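Local coordinates for precorrin-2 dehydrogenase (Bacillus megaterium, PDB 3DFZ), which catalyses the NAD-dependent dehydrogenation of precorrin-2 to sirohydrochlorin, a precursor for both siroheme and anaerobic adenosylcobalamin biosynthesis, at residues Leu29-Ala43 with Asp88-Asn100. Numbering follows the deposited sequence.
Sequences LKGRSVLVVGGGTIA and DLLNVFFIVVATN. With GOL (glycerol), chain I.
Strands 33-37 and 94-97 pair in parallel at the middle of the five-stranded sheet, V34 beside F94 and V37 beside V97. Five backbone bonds lace them, from F94 N to S33 O through A98 N to V37 O at 2.7 Å. V34 and V36 lie with F94 and V96 on the face packed by helix 41-50; L35 is on the other, its CD2 3.7 Å from L89 CD2 and its CB pressed to V92 CG1 at 3.4 Å, tighter than usual. Strand order 3-2-1-4-5 marks a Rossmann-type nucleotide-binding fold, in which these are strands one and four. G38, G40 and A43 fit its GxGxxA signature, consistent with T41 and I42 binding NAD(+) as in relatives. A98 CB packs against A43 CB at 3.9 Å. At the opposite end S33 OG sits between its own backbone N and carbonyl carbon (chi1 66°), where it accepts from F93 N and donates a hydrogen bond to a lone pair of N91 O at 3.1 Å. R32, bent at chi2 (-74°), lays CD over the centre of the F93 ring at 4.2 Å and its guanidinium in cation-pi contact; NH1 bonds N114 O of the second subunit. L29 CD2 meets the ring's edge.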
loop_
_atom_site.group_PDB
_atom_site.type_symbol
_atom_site.label_atom_id
_atom_site.label_comp_id
_atom_site.label_asym_id
_atom_site.label_seq_id
_atom_site.Cartn_x
_atom_site.Cartn_y
_atom_site.Cartn_z
ATOM N N LEU B 29 5.733 -11.361 -0.033
ATOM C CA LEU B 29 5.264 -12.670 -0.500
ATOM C C LEU B 29 6.360 -13.743 -0.686
ATOM O O LEU B 29 6.042 -14.856 -1.072
ATOM C CB LEU B 29 4.516 -12.505 -1.827
ATOM C CG LEU B 29 3.263 -11.621 -1.929
ATOM C CD1 LEU B 29 2.763 -11.552 -3.377
ATOM C CD2 LEU B 29 2.162 -12.087 -0.978
ATOM N N LYS B 30 7.633 -13.418 -0.446
ATOM C CA LYS B 30 8.721 -14.416 -0.506
ATOM C C LYS B 30 8.445 -15.691 0.317
ATOM O O LYS B 30 8.284 -15.623 1.538
ATOM C CB LYS B 30 10.020 -13.786 -0.032
ATOM C CG LYS B 30 11.224 -14.708 -0.035
ATOM C CD LYS B 30 12.435 -13.941 0.427
ATOM C CE LYS B 30 13.577 -14.847 0.879
ATOM N NZ LYS B 30 14.443 -15.291 -0.266
ATOM N N GLY B 31 8.378 -16.844 -0.342
ATOM C CA GLY B 31 8.118 -18.092 0.374
ATOM C C GLY B 31 6.703 -18.193 0.961
ATOM O O GLY B 31 6.479 -18.926 1.924
ATOM N N ARG B 32 5.755 -17.462 0.382
ATOM C CA ARG B 32 4.328 -17.620 0.697
ATOM C C ARG B 32 3.590 -18.153 -0.516
ATOM O O ARG B 32 3.913 -17.801 -1.651
ATOM C CB ARG B 32 3.684 -16.284 1.067
ATOM C CG ARG B 32 4.453 -15.489 2.052
ATOM C CD ARG B 32 4.318 -16.102 3.419
ATOM N NE ARG B 32 4.958 -15.255 4.416
ATOM C CZ ARG B 32 4.601 -15.201 5.700
ATOM N NH1 ARG B 32 3.586 -15.947 6.149
ATOM N NH2 ARG B 32 5.263 -14.400 6.528
ATOM N N SER B 33 2.572 -18.959 -0.252
ATOM C CA SER B 33 1.693 -19.441 -1.288
ATOM C C SER B 33 0.752 -18.345 -1.789
ATOM O O SER B 33 0.131 -17.635 -0.970
ATOM C CB SER B 33 0.873 -20.615 -0.766
ATOM O OG SER B 33 -0.008 -20.207 0.259
ATOM N N VAL B 34 0.642 -18.240 -3.123
ATOM C CA VAL B 34 -0.260 -17.292 -3.805
ATOM C C VAL B 34 -1.173 -17.997 -4.823
ATOM O O VAL B 34 -0.687 -18.620 -5.770
ATOM C CB VAL B 34 0.528 -16.165 -4.530
ATOM C CG1 VAL B 34 -0.376 -15.342 -5.437
ATOM C CG2 VAL B 34 1.253 -15.265 -3.510
ATOM N N LEU B 35 -2.490 -17.873 -4.642
ATOM C CA LEU B 35 -3.447 -18.424 -5.600
ATOM C C LEU B 35 -4.046 -17.341 -6.482
ATOM O O LEU B 35 -4.662 -16.401 -5.996
ATOM C CB LEU B 35 -4.553 -19.217 -4.884
ATOM C CG LEU B 35 -5.638 -19.893 -5.746
ATOM C CD1 LEU B 35 -5.111 -21.106 -6.527
ATOM C CD2 LEU B 35 -6.827 -20.264 -4.888
ATOM N N VAL B 36 -3.843 -17.472 -7.784
ATOM C CA VAL B 36 -4.530 -16.632 -8.746
ATOM C C VAL B 36 -5.665 -17.450 -9.371
ATOM O O VAL B 36 -5.433 -18.433 -10.097
ATOM C CB VAL B 36 -3.576 -16.066 -9.821
ATOM C CG1 VAL B 36 -4.337 -15.156 -10.800
ATOM C CG2 VAL B 36 -2.399 -15.310 -9.171
ATOM N N VAL B 37 -6.890 -17.051 -9.033
ATOM C CA VAL B 37 -8.086 -17.596 -9.625
ATOM C C VAL B 37 -8.410 -16.775 -10.862
ATOM O O VAL B 37 -8.708 -15.575 -10.762
ATOM C CB VAL B 37 -9.273 -17.547 -8.661
ATOM C CG1 VAL B 37 -10.545 -17.992 -9.372
ATOM C CG2 VAL B 37 -9.008 -18.398 -7.446
ATOM N N GLY B 38 -8.355 -17.446 -12.017
ATOM C CA GLY B 38 -8.537 -16.827 -13.331
ATOM C C GLY B 38 -7.262 -16.899 -14.142
ATOM O O GLY B 38 -6.171 -17.065 -13.580
ATOM N N GLY B 39 -7.387 -16.754 -15.461
ATOM C CA GLY B 39 -6.244 -16.839 -16.367
ATOM C C GLY B 39 -6.331 -15.987 -17.625
ATOM O O GLY B 39 -5.741 -16.325 -18.654
ATOM N N GLY B 40 -7.048 -14.864 -17.542
ATOM C CA GLY B 40 -7.238 -13.975 -18.688
ATOM C C GLY B 40 -6.249 -12.826 -18.694
ATOM O O GLY B 40 -5.055 -13.019 -18.434
ATOM N N THR B 41 -6.758 -11.631 -18.991
ATOM C CA THR B 41 -5.969 -10.393 -19.072
ATOM C C THR B 41 -5.717 -9.790 -17.688
ATOM O O THR B 41 -4.595 -9.385 -17.381
ATOM C CB THR B 41 -6.697 -9.396 -19.986
ATOM O OG1 THR B 41 -6.748 -9.950 -21.306
ATOM C CG2 THR B 41 -6.001 -8.041 -20.024
ATOM N N ILE B 42 -6.759 -9.746 -16.859
ATOM C CA ILE B 42 -6.639 -9.263 -15.488
ATOM C C ILE B 42 -5.703 -10.150 -14.611
ATOM O O ILE B 42 -4.891 -9.617 -13.859
ATOM C CB ILE B 42 -8.036 -9.053 -14.801
ATOM C CG1 ILE B 42 -9.052 -8.458 -15.791
ATOM C CG2 ILE B 42 -7.911 -8.155 -13.549
ATOM C CD1 ILE B 42 -10.521 -8.569 -15.332
ATOM N N ALA B 43 -5.831 -11.478 -14.709
ATOM C CA ALA B 43 -4.952 -12.415 -13.978
ATOM C C ALA B 43 -3.486 -12.249 -14.379
ATOM O O ALA B 43 -2.603 -12.212 -13.521
ATOM C CB ALA B 43 -5.410 -13.857 -14.163
ATOM N N ASP B 88 -8.735 -25.786 -3.360
ATOM C CA ASP B 88 -7.752 -24.794 -3.818
ATOM C C ASP B 88 -7.557 -23.597 -2.893
ATOM O O ASP B 88 -6.620 -22.834 -3.086
ATOM C CB ASP B 88 -8.105 -24.309 -5.231
ATOM C CG ASP B 88 -8.003 -25.409 -6.262
ATOM O OD1 ASP B 88 -7.226 -26.349 -6.020
ATOM O OD2 ASP B 88 -8.681 -25.340 -7.308
ATOM N N LEU B 89 -8.413 -23.452 -1.887
ATOM C CA LEU B 89 -8.470 -22.221 -1.100
ATOM C C LEU B 89 -8.063 -22.430 0.350
ATOM O O LEU B 89 -8.157 -21.502 1.159
ATOM C CB LEU B 89 -9.884 -21.623 -1.146
ATOM C CG LEU B 89 -10.669 -21.652 -2.465
ATOM C CD1 LEU B 89 -12.157 -21.497 -2.178
ATOM C CD2 LEU B 89 -10.185 -20.599 -3.466
ATOM N N LEU B 90 -7.571 -23.628 0.668
ATOM C CA LEU B 90 -7.368 -24.036 2.059
ATOM C C LEU B 90 -6.097 -23.514 2.733
ATOM O O LEU B 90 -6.152 -23.004 3.860
ATOM C CB LEU B 90 -7.446 -25.563 2.187
ATOM C CG LEU B 90 -8.825 -26.219 2.137
ATOM C CD1 LEU B 90 -8.702 -27.728 2.303
ATOM C CD2 LEU B 90 -9.715 -25.641 3.224
ATOM N N ASN B 91 -4.956 -23.662 2.063
ATOM C CA ASN B 91 -3.678 -23.300 2.661
ATOM C C ASN B 91 -2.973 -22.248 1.821
ATOM O O ASN B 91 -1.791 -22.398 1.481
ATOM C CB ASN B 91 -2.788 -24.541 2.808
ATOM C CG ASN B 91 -2.907 -25.209 4.180
ATOM O OD1 ASN B 91 -2.283 -24.767 5.150
ATOM N ND2 ASN B 91 -3.682 -26.306 4.254
ATOM N N VAL B 92 -3.717 -21.190 1.482
ATOM C CA VAL B 92 -3.231 -20.118 0.607
ATOM C C VAL B 92 -3.161 -18.806 1.377
ATOM O O VAL B 92 -4.178 -18.315 1.901
ATOM C CB VAL B 92 -4.115 -19.935 -0.655
ATOM C CG1 VAL B 92 -3.353 -19.203 -1.734
ATOM C CG2 VAL B 92 -4.591 -21.259 -1.188
ATOM N N PHE B 93 -1.956 -18.253 1.461
ATOM C CA PHE B 93 -1.730 -16.954 2.081
ATOM C C PHE B 93 -2.437 -15.772 1.369
ATOM O O PHE B 93 -3.153 -15.005 2.015
ATOM C CB PHE B 93 -0.229 -16.715 2.170
ATOM C CG PHE B 93 0.153 -15.377 2.748
ATOM C CD1 PHE B 93 0.031 -15.131 4.120
ATOM C CD2 PHE B 93 0.695 -14.373 1.926
ATOM C CE1 PHE B 93 0.417 -13.904 4.666
ATOM C CE2 PHE B 93 1.079 -13.134 2.464
ATOM C CZ PHE B 93 0.940 -12.904 3.842
ATOM N N PHE B 94 -2.230 -15.622 0.056
ATOM C CA PHE B 94 -2.798 -14.504 -0.704
ATOM C C PHE B 94 -3.575 -15.009 -1.906
ATOM O O PHE B 94 -3.029 -15.718 -2.752
ATOM C CB PHE B 94 -1.686 -13.553 -1.170
ATOM C CG PHE B 94 -2.170 -12.320 -1.924
ATOM C CD1 PHE B 94 -1.454 -11.853 -3.018
ATOM C CD2 PHE B 94 -3.297 -11.601 -1.507
ATOM C CE1 PHE B 94 -1.863 -10.709 -3.700
ATOM C CE2 PHE B 94 -3.720 -10.470 -2.184
ATOM C CZ PHE B 94 -2.992 -10.013 -3.279
ATOM N N ILE B 95 -4.846 -14.631 -1.972
ATOM C CA ILE B 95 -5.721 -15.019 -3.077
ATOM C C ILE B 95 -6.041 -13.811 -3.934
ATOM O O ILE B 95 -6.521 -12.794 -3.426
ATOM C CB ILE B 95 -7.029 -15.670 -2.535
ATOM C CG1 ILE B 95 -6.713 -17.031 -1.913
ATOM C CG2 ILE B 95 -8.085 -15.828 -3.622
ATOM C CD1 ILE B 95 -7.948 -17.797 -1.416
ATOM N N VAL B 96 -5.770 -13.920 -5.228
ATOM C CA VAL B 96 -6.202 -12.927 -6.195
ATOM C C VAL B 96 -7.335 -13.562 -7.008
ATOM O O VAL B 96 -7.159 -14.649 -7.580
ATOM C CB VAL B 96 -5.038 -12.486 -7.157
ATOM C CG1 VAL B 96 -5.533 -11.444 -8.177
ATOM C CG2 VAL B 96 -3.845 -11.918 -6.394
ATOM N N VAL B 97 -8.505 -12.909 -7.035
ATOM C CA VAL B 97 -9.629 -13.344 -7.875
ATOM C C VAL B 97 -9.646 -12.430 -9.102
ATOM O O VAL B 97 -9.836 -11.230 -8.990
ATOM C CB VAL B 97 -10.971 -13.323 -7.111
ATOM C CG1 VAL B 97 -12.103 -13.835 -7.976
ATOM C CG2 VAL B 97 -10.877 -14.156 -5.849
ATOM N N ALA B 98 -9.383 -12.996 -10.268
ATOM C CA ALA B 98 -9.265 -12.221 -11.496
ATOM C C ALA B 98 -9.907 -12.993 -12.640
ATOM O O ALA B 98 -9.319 -13.143 -13.716
ATOM C CB ALA B 98 -7.811 -11.928 -11.801
ATOM N N THR B 99 -11.120 -13.483 -12.387
ATOM C CA THR B 99 -11.913 -14.188 -13.389
ATOM C C THR B 99 -13.024 -13.276 -13.985
ATOM O O THR B 99 -12.951 -12.033 -13.872
ATOM C CB THR B 99 -12.460 -15.530 -12.800
ATOM O OG1 THR B 99 -13.207 -16.244 -13.788
ATOM C CG2 THR B 99 -13.331 -15.291 -11.598
ATOM N N ASN B 100 -14.014 -13.900 -14.639
ATOM C CA ASN B 100 -15.216 -13.238 -15.175
ATOM C C ASN B 100 -16.535 -13.980 -14.873
ATOM O O ASN B 100 -17.621 -13.402 -14.998
ATOM C CB ASN B 100 -15.065 -12.958 -16.677
ATOM C CG ASN B 100 -14.326 -11.636 -16.962
ATOM O OD1 ASN B 100 -14.490 -10.645 -16.228
ATOM N ND2 ASN B 100 -13.518 -11.614 -18.033
HETATM C C1 GOL I . 2.713 -20.968 2.857
HETATM O O1 GOL I . 2.569 -19.570 2.738
HETATM C C2 GOL I . 1.435 -21.639 3.351
HETATM O O2 GOL I . 0.336 -20.746 3.274
HETATM C C3 GOL I . 1.633 -22.160 4.783
HETATM O O3 GOL I . 2.206 -23.466 4.792
HETATM O O HOH W 1 -8.483 -12.685 -15.992
#